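DUF1611 domain-containing protein (Anabaena variabilis, PDB 2OBN) is of unknown function but pairs a Rossmann-like domain with a P-loop NTPase-like domain and so may bind a nucleotide. Local coordinates at residues 171-176 / 337-342; 303-308 / 332-337. The protein carries 2 engineered substitutions. All coordinates share one frame; numbering follows the deposited sequence.

Interaction 1: residues 171-176 / 337-342; sequences LELHWA and FGADVL
The methyl of Ala-339 is at the centre of this contact. It points at the flank of helix 166-179 and lies among Glu-172, Leu-173 and Ala-176. The CB of Ala-339 is 3.7 Å from the carbonyl O of Glu-172 and 4.0 Å from the CB of Ala-176. Small side chains on both sides let the backbones come close, with the CA atoms of Leu-173 and Ala-339 5.6 Å apart.

Leu-173 reaches over from one side. Its CG stands anti to the carbonyl carbon (chi1 -73°), and the CD2 branch does the touching. CD2 lies 3.9 Å from the CB of Ala-339 and also 3.9 Å from the CB of Leu-342. One methyl thus packs against both residues.

Glu-172 gives mainly its CB, which faces the CB of Ala-339 at 4.2 Å. The chain then bends at chi2 (-72°). This brings OE1 to the edge of the Trp-175 ring, in the ring plane, on the same helix.

At the more open border Asp-340 folds back. Its CB points away from helix 166-179, but chi1 of -77° turns the carboxylate toward it. A water donates to OD1 of Asp-340 and, at 3.0 Å, to the carbonyl O of Ala-176. The same OD1 forms a salt bridge with Arg-180, so this acid has two links to the neighbouring helix region.

Gly-338, with positive phi, makes the turn between the helices 334-337 and 340-347. Val-334 of the former touches Glu-172, Ala-339 and Leu-342. The contact joins helix 166-179 to the turn before the C-terminal helix and to its first residues. Elsewhere on helix 166-179, Leu-171 and His-174 pack on Phe-186 of strand 184-187. Phe-337 packs on helix 313-327 and on Thr-332. Val-341 points away from helix 166-179 and touches Thr-332 of strand 331-332.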
ATOM      1  N   LEU B 171     -13.757  -2.179  18.274  1.00 39.46           N
ATOM      2  CA  LEU B 171     -15.168  -2.030  18.599  1.00 38.29           C
ATOM      3  C   LEU B 171     -15.417  -2.089  20.107  1.00 38.85           C
ATOM      4  O   LEU B 171     -16.117  -1.237  20.650  1.00 39.74           O
ATOM      5  CB  LEU B 171     -16.004  -3.110  17.897  1.00 39.34           C
ATOM      6  CG  LEU B 171     -16.256  -2.988  16.392  1.00 36.45           C
ATOM      7  CD1 LEU B 171     -16.936  -4.257  15.870  1.00 36.89           C
ATOM      8  CD2 LEU B 171     -17.084  -1.756  16.073  1.00 32.87           C
ATOM      9  N   GLU B 172     -14.865  -3.094  20.774  1.00 37.44           N
ATOM     10  CA  GLU B 172     -15.013  -3.202  22.225  1.00 38.17           C
ATOM     11  C   GLU B 172     -14.442  -1.968  22.914  1.00 37.64           C
ATOM     12  O   GLU B 172     -15.034  -1.487  23.872  1.00 37.42           O
ATOM     13  CB  GLU B 172     -14.332  -4.464  22.780  1.00 38.16           C
ATOM     14  CG  GLU B 172     -14.945  -5.812  22.331  1.00 39.52           C
ATOM     15  CD  GLU B 172     -16.304  -6.128  22.955  1.00 41.55           C
ATOM     16  OE1 GLU B 172     -16.829  -5.288  23.705  1.00 44.76           O
ATOM     17  OE2 GLU B 172     -16.849  -7.227  22.686  1.00 41.14           O
ATOM     18  N   LEU B 173     -13.294  -1.470  22.441  1.00 38.55           N
ATOM     19  CA  LEU B 173     -12.690  -0.249  23.017  1.00 39.92           C
ATOM     20  C   LEU B 173     -13.570   0.972  22.796  1.00 38.77           C
ATOM     21  O   LEU B 173     -13.626   1.843  23.645  1.00 39.02           O
ATOM     22  CB  LEU B 173     -11.274   0.006  22.482  1.00 40.39           C
ATOM     23  CG  LEU B 173     -10.201  -0.953  23.043  1.00 43.10           C
ATOM     24  CD1 LEU B 173      -8.952  -0.967  22.190  1.00 47.50           C
ATOM     25  CD2 LEU B 173      -9.852  -0.617  24.499  1.00 46.35           C
ATOM     26  N   HIS B 174     -14.256   1.008  21.656  1.00 38.71           N
ATOM     27  CA  HIS B 174     -15.195   2.076  21.329  1.00 37.93           C
ATOM     28  C   HIS B 174     -16.437   2.034  22.230  1.00 36.93           C
ATOM     29  O   HIS B 174     -16.915   3.080  22.712  1.00 35.05           O
ATOM     30  CB  HIS B 174     -15.599   2.011  19.843  1.00 37.05           C
ATOM     31  CG  HIS B 174     -16.876   2.730  19.533  1.00 40.65           C
ATOM     32  ND1 HIS B 174     -17.010   4.101  19.637  1.00 35.15           N
ATOM     33  CD2 HIS B 174     -18.083   2.262  19.128  1.00 42.16           C
ATOM     34  CE1 HIS B 174     -18.247   4.443  19.323  1.00 38.04           C
ATOM     35  NE2 HIS B 174     -18.918   3.347  19.007  1.00 40.56           N
ATOM     36  N   TRP B 175     -16.974   0.837  22.441  1.00 37.39           N
ATOM     37  CA  TRP B 175     -18.140   0.689  23.305  1.00 38.54           C
ATOM     38  C   TRP B 175     -17.819   1.030  24.767  1.00 37.52           C
ATOM     39  O   TRP B 175     -18.660   1.609  25.453  1.00 35.88           O
ATOM     40  CB  TRP B 175     -18.766  -0.695  23.166  1.00 40.29           C
ATOM     41  CG  TRP B 175     -19.257  -0.962  21.775  1.00 41.70           C
ATOM     42  CD1 TRP B 175     -19.886  -0.073  20.950  1.00 43.52           C
ATOM     43  CD2 TRP B 175     -19.218  -2.199  21.071  1.00 40.24           C
ATOM     44  NE1 TRP B 175     -20.198  -0.668  19.765  1.00 42.26           N
ATOM     45  CE2 TRP B 175     -19.815  -1.978  19.810  1.00 39.90           C
ATOM     46  CE3 TRP B 175     -18.735  -3.476  21.377  1.00 42.76           C
ATOM     47  CZ2 TRP B 175     -19.940  -2.979  18.854  1.00 38.63           C
ATOM     48  CZ3 TRP B 175     -18.860  -4.471  20.428  1.00 43.63           C
ATOM     49  CH2 TRP B 175     -19.463  -4.217  19.181  1.00 41.26           C
ATOM     50  N   ALA B 176     -16.603   0.713  25.216  1.00 36.37           N
ATOM     51  CA  ALA B 176     -16.177   1.023  26.594  1.00 37.01           C
ATOM     52  C   ALA B 176     -16.018   2.524  26.790  1.00 37.41           C
ATOM     53  O   ALA B 176     -16.433   3.054  27.817  1.00 38.68           O
ATOM     54  CB  ALA B 176     -14.878   0.325  26.939  1.00 35.89           C
ATOM     55  N   PHE B 337     -13.319 -10.598  28.659  1.00 41.81           N
ATOM     56  CA  PHE B 337     -13.346 -10.017  29.999  1.00 41.64           C
ATOM     57  C   PHE B 337     -13.645  -8.520  30.087  1.00 42.60           C
ATOM     58  O   PHE B 337     -13.704  -7.980  31.191  1.00 43.98           O
ATOM     59  CB  PHE B 337     -12.020 -10.299  30.703  1.00 40.85           C
ATOM     60  CG  PHE B 337     -11.654 -11.751  30.755  1.00 43.15           C
ATOM     61  CD1 PHE B 337     -12.361 -12.631  31.574  1.00 42.18           C
ATOM     62  CD2 PHE B 337     -10.584 -12.244  30.015  1.00 42.23           C
ATOM     63  CE1 PHE B 337     -12.019 -13.976  31.638  1.00 45.34           C
ATOM     64  CE2 PHE B 337     -10.230 -13.599  30.074  1.00 42.68           C
ATOM     65  CZ  PHE B 337     -10.948 -14.463  30.889  1.00 43.08           C
ATOM     66  N   GLY B 338     -13.844  -7.848  28.954  1.00 42.71           N
ATOM     67  CA  GLY B 338     -14.107  -6.410  28.940  1.00 40.16           C
ATOM     68  C   GLY B 338     -12.889  -5.597  28.519  1.00 40.24           C
ATOM     69  O   GLY B 338     -11.751  -6.021  28.690  1.00 39.46           O
ATOM     70  N   ALA B 339     -13.131  -4.392  28.012  1.00 40.08           N
ATOM     71  CA  ALA B 339     -12.063  -3.550  27.495  1.00 39.76           C
ATOM     72  C   ALA B 339     -11.496  -2.504  28.453  1.00 40.87           C
ATOM     73  O   ALA B 339     -10.528  -1.824  28.083  1.00 40.80           O
ATOM     74  CB  ALA B 339     -12.551  -2.860  26.227  1.00 40.11           C
ATOM     75  N   ASP B 340     -12.063  -2.356  29.656  1.00 41.42           N
ATOM     76  CA  ASP B 340     -11.632  -1.260  30.565  1.00 43.02           C
ATOM     77  C   ASP B 340     -10.141  -1.232  30.907  1.00 42.57           C
ATOM     78  O   ASP B 340      -9.545  -0.158  31.003  1.00 43.57           O
ATOM     79  CB  ASP B 340     -12.483  -1.220  31.850  1.00 43.73           C
ATOM     80  CG  ASP B 340     -13.873  -0.598  31.635  1.00 44.51           C
ATOM     81  OD1 ASP B 340     -14.072   0.197  30.696  1.00 44.84           O
ATOM     82  OD2 ASP B 340     -14.773  -0.890  32.434  1.00 50.29           O
ATOM     83  N   VAL B 341      -9.551  -2.404  31.097  1.00 42.64           N
ATOM     84  CA  VAL B 341      -8.115  -2.518  31.372  1.00 42.85           C
ATOM     85  C   VAL B 341      -7.278  -1.836  30.272  1.00 42.06           C
ATOM     86  O   VAL B 341      -6.309  -1.154  30.579  1.00 43.20           O
ATOM     87  CB  VAL B 341      -7.720  -4.010  31.556  1.00 43.87           C
ATOM     88  CG1 VAL B 341      -6.219  -4.231  31.477  1.00 43.55           C
ATOM     89  CG2 VAL B 341      -8.277  -4.532  32.894  1.00 46.06           C
ATOM     90  N   LEU B 342      -7.666  -1.991  29.008  1.00 41.11           N
ATOM     91  CA  LEU B 342      -6.927  -1.359  27.902  1.00 41.63           C
ATOM     92  C   LEU B 342      -7.377   0.082  27.611  1.00 40.57           C
ATOM     93  O   LEU B 342      -6.585   0.894  27.128  1.00 40.13           O
ATOM     94  CB  LEU B 342      -6.977  -2.228  26.647  1.00 41.08           C
ATOM     95  CG  LEU B 342      -6.431  -3.648  26.820  1.00 44.21           C
ATOM     96  CD1 LEU B 342      -6.523  -4.413  25.502  1.00 46.47           C
ATOM     97  CD2 LEU B 342      -4.993  -3.667  27.349  1.00 45.80           C
TER
HETATM   98  O   HOH W   1     -16.325   0.960  30.021  1.00 29.84           O

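Interaction 2: residues 303-308 / 332-337; sequences GIALNT and TDVVRF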
ATOM      1  N   GLY B 303      -0.756  -1.505  25.533  1.00 35.97           N
ATOM      2  CA  GLY B 303      -1.266  -2.735  26.092  1.00 35.58           C
ATOM      3  C   GLY B 303      -1.490  -3.766  25.011  1.00 36.86           C
ATOM      4  O   GLY B 303      -1.401  -3.483  23.807  1.00 35.78           O
ATOM      5  N   ILE B 304      -1.798  -4.973  25.449  1.00 37.48           N
ATOM      6  CA  ILE B 304      -1.979  -6.078  24.560  1.00 38.00           C
ATOM      7  C   ILE B 304      -3.380  -6.645  24.705  1.00 38.21           C
ATOM      8  O   ILE B 304      -3.826  -6.915  25.813  1.00 38.67           O
ATOM      9  CB  ILE B 304      -0.879  -7.146  24.839  1.00 39.31           C
ATOM     10  CG1 ILE B 304       0.487  -6.559  24.449  1.00 41.94           C
ATOM     11  CG2 ILE B 304      -1.154  -8.445  24.051  1.00 41.68           C
ATOM     12  CD1 ILE B 304       1.656  -7.359  24.853  1.00 47.77           C
ATOM     13  N   ALA B 305      -4.076  -6.785  23.574  1.00 38.43           N
ATOM     14  CA  ALA B 305      -5.387  -7.429  23.512  1.00 37.58           C
ATOM     15  C   ALA B 305      -5.159  -8.898  23.092  1.00 39.00           C
ATOM     16  O   ALA B 305      -4.939  -9.213  21.920  1.00 38.28           O
ATOM     17  CB  ALA B 305      -6.289  -6.724  22.557  1.00 36.89           C
ATOM     18  N   LEU B 306      -5.226  -9.792  24.066  1.00 38.63           N
ATOM     19  CA  LEU B 306      -4.942 -11.196  23.850  1.00 39.40           C
ATOM     20  C   LEU B 306      -6.186 -11.987  23.448  1.00 38.62           C
ATOM     21  O   LEU B 306      -7.159 -12.038  24.198  1.00 37.39           O
ATOM     22  CB  LEU B 306      -4.331 -11.771  25.136  1.00 38.67           C
ATOM     23  CG  LEU B 306      -3.585 -13.093  25.049  1.00 41.91           C
ATOM     24  CD1 LEU B 306      -2.331 -13.006  24.164  1.00 43.50           C
ATOM     25  CD2 LEU B 306      -3.203 -13.532  26.465  1.00 41.46           C
ATOM     26  N   ASN B 307      -6.157 -12.594  22.260  1.00 38.29           N
ATOM     27  CA  ASN B 307      -7.265 -13.423  21.803  1.00 37.86           C
ATOM     28  C   ASN B 307      -7.035 -14.814  22.397  1.00 38.26           C
ATOM     29  O   ASN B 307      -6.105 -15.528  21.995  1.00 36.48           O
ATOM     30  CB  ASN B 307      -7.346 -13.409  20.265  1.00 38.83           C
ATOM     31  CG  ASN B 307      -8.495 -14.261  19.703  1.00 38.93           C
ATOM     32  OD1 ASN B 307      -9.051 -15.105  20.385  1.00 40.11           O
ATOM     33  ND2 ASN B 307      -8.828 -14.040  18.429  1.00 38.93           N
ATOM     34  N   THR B 308      -7.875 -15.161  23.378  1.00 38.48           N
ATOM     35  CA  THR B 308      -7.813 -16.437  24.086  1.00 37.43           C
ATOM     36  C   THR B 308      -9.038 -17.316  23.840  1.00 38.51           C
ATOM     37  O   THR B 308      -9.231 -18.292  24.547  1.00 37.61           O
ATOM     38  CB  THR B 308      -7.760 -16.210  25.615  1.00 38.58           C
ATOM     39  OG1 THR B 308      -9.010 -15.658  26.068  1.00 33.02           O
ATOM     40  CG2 THR B 308      -6.597 -15.293  26.025  1.00 37.07           C
ATOM     41  N   THR B 332      -5.471  -7.937  28.494  1.00 38.14           N
ATOM     42  CA  THR B 332      -6.645  -8.763  28.715  1.00 37.30           C
ATOM     43  C   THR B 332      -7.228  -9.174  27.375  1.00 36.09           C
ATOM     44  O   THR B 332      -6.803  -8.692  26.328  1.00 32.80           O
ATOM     45  CB  THR B 332      -7.745  -8.034  29.538  1.00 36.69           C
ATOM     46  OG1 THR B 332      -8.759  -8.981  29.930  1.00 35.58           O
ATOM     47  CG2 THR B 332      -8.389  -6.917  28.720  1.00 36.19           C
ATOM     48  N   ASP B 333      -8.194 -10.085  27.435  1.00 38.79           N
ATOM     49  CA  ASP B 333      -9.009 -10.456  26.284  1.00 38.72           C
ATOM     50  C   ASP B 333     -10.222  -9.520  26.429  1.00 39.88           C
ATOM     51  O   ASP B 333     -11.062  -9.709  27.318  1.00 40.53           O
ATOM     52  CB  ASP B 333      -9.397 -11.933  26.352  1.00 39.31           C
ATOM     53  CG  ASP B 333     -10.163 -12.384  25.132  1.00 38.54           C
ATOM     54  OD1 ASP B 333     -10.854 -11.538  24.527  1.00 37.78           O
ATOM     55  OD2 ASP B 333     -10.087 -13.574  24.783  1.00 36.10           O
ATOM     56  N   VAL B 334     -10.303  -8.502  25.579  1.00 39.76           N
ATOM     57  CA  VAL B 334     -11.366  -7.488  25.701  1.00 41.80           C
ATOM     58  C   VAL B 334     -12.774  -7.983  25.357  1.00 43.06           C
ATOM     59  O   VAL B 334     -13.778  -7.443  25.847  1.00 44.17           O
ATOM     60  CB  VAL B 334     -11.042  -6.199  24.891  1.00 41.73           C
ATOM     61  CG1 VAL B 334      -9.671  -5.666  25.281  1.00 40.81           C
ATOM     62  CG2 VAL B 334     -11.115  -6.433  23.387  1.00 42.08           C
ATOM     63  N   VAL B 335     -12.837  -8.999  24.509  1.00 43.92           N
ATOM     64  CA  VAL B 335     -14.098  -9.609  24.115  1.00 44.85           C
ATOM     65  C   VAL B 335     -14.593 -10.446  25.284  1.00 44.93           C
ATOM     66  O   VAL B 335     -15.751 -10.360  25.699  1.00 44.61           O
ATOM     67  CB  VAL B 335     -13.901 -10.502  22.859  1.00 44.77           C
ATOM     68  CG1 VAL B 335     -15.137 -11.357  22.560  1.00 46.75           C
ATOM     69  CG2 VAL B 335     -13.530  -9.639  21.652  1.00 46.33           C
ATOM     70  N   ARG B 336     -13.673 -11.221  25.841  1.00 45.31           N
ATOM     71  CA  ARG B 336     -13.984 -12.159  26.915  1.00 43.68           C
ATOM     72  C   ARG B 336     -14.172 -11.555  28.299  1.00 42.34           C
ATOM     73  O   ARG B 336     -15.076 -11.968  29.035  1.00 41.00           O
ATOM     74  CB  ARG B 336     -12.871 -13.200  26.966  1.00 44.07           C
ATOM     75  CG  ARG B 336     -13.135 -14.387  27.828  1.00 40.71           C
ATOM     76  CD  ARG B 336     -12.177 -15.495  27.445  1.00 41.85           C
ATOM     77  NE  ARG B 336     -12.623 -16.784  27.951  1.00 40.79           N
ATOM     78  CZ  ARG B 336     -12.080 -17.952  27.625  1.00 37.12           C
ATOM     79  NH1 ARG B 336     -11.046 -18.018  26.782  1.00 39.11           N
ATOM     80  NH2 ARG B 336     -12.581 -19.060  28.150  1.00 42.84           N
ATOM     81  N   PHE B 337     -13.319 -10.598  28.659  1.00 41.81           N
ATOM     82  CA  PHE B 337     -13.346 -10.017  29.999  1.00 41.64           C
ATOM     83  C   PHE B 337     -13.645  -8.520  30.087  1.00 42.60           C
ATOM     84  O   PHE B 337     -13.704  -7.980  31.191  1.00 43.98           O
ATOM     85  CB  PHE B 337     -12.020 -10.299  30.703  1.00 40.85           C
ATOM     86  CG  PHE B 337     -11.654 -11.751  30.755  1.00 43.15           C
ATOM     87  CD1 PHE B 337     -12.361 -12.631  31.574  1.00 42.18           C
ATOM     88  CD2 PHE B 337     -10.584 -12.244  30.015  1.00 42.23           C
ATOM     89  CE1 PHE B 337     -12.019 -13.976  31.638  1.00 45.34           C
ATOM     90  CE2 PHE B 337     -10.230 -13.599  30.074  1.00 42.68           C
ATOM     91  CZ  PHE B 337     -10.948 -14.463  30.889  1.00 43.08           C
TER
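Asp-333 and Thr-308 meet obliquely, and Arg-336 crosses Thr-308 at about a right angle. Asp-333 has CG anti to its backbone N (chi1 -176°), which carries the carboxylate over to the end of strand 301-307. OD2 of Asp-333 accepts twice from Thr-308. The hydroxyl OG1 donates to the anti lone pair of OD2 at 2.7 Å. The backbone N of Thr-308 comes from above the carboxylate plane, 3.1 Å from OD2.

The other oxygen, OD1, turns to its own chain. It accepts from the backbone N of Arg-336 at 3.1 Å, again from above the plane, and weakly from that of Val-335. This is an N-cap on helix 334-337. The helix end and the two Thr-308 donors would probably favour the charged carboxylate.

Thr-308 holds OG1 between its backbone N and carbonyl carbon (chi1 67°). OG1 also accepts from NH1 of Arg-336 at 3.2 Å, near the guanidinium plane. The arginine chain is extended, and its NH1 has a further partner in the carbonyl O of Leu-311. The Phe-337 ring lays one face on CG of Arg-336. An alanine in place of Asp-333 would remove the cap and both bonds to Thr-308, and would probably loosen the helix start from the strand end.

Behind this cluster the backbones pair in parallel. The N of Leu-306 donates to the O of Thr-332 at 3.0 Å, and the N of Thr-332 returns a weak bond to the O of Ile-304.

Strands 301-307 and 331-332, with helix 313-327 between them, form a beta-alpha-beta crossover at the edge of the parallel sheet. Asn-307 ND2 bonds the O of Ile-164, in the glycine-containing loop before helix 166-179, where a P-loop fold would hold its phosphate-binding loop.

Both interactions are largely buried and lie in the P-loop-type domain, their centres about 9 Å apart. Interaction 2 is nested along the chain inside the loop closed by interaction 1. They share Phe-337, where helix 334-337 gives way to the turn before helix 340-347. Leu-342 of interaction 1 joins them directly, its CD1 packing on Val-334 and Ala-305 of interaction 2. Their chemistry differs. Interaction 1 packs small and aliphatic side chains of helix 166-179 against the turn leading into helix 340-347 and its first residues, with a polar water link at its exposed border. Interaction 2 is strand pairing completed by a buried carboxylate, a hydroxyl and a guanidinium at the edge of the sheet.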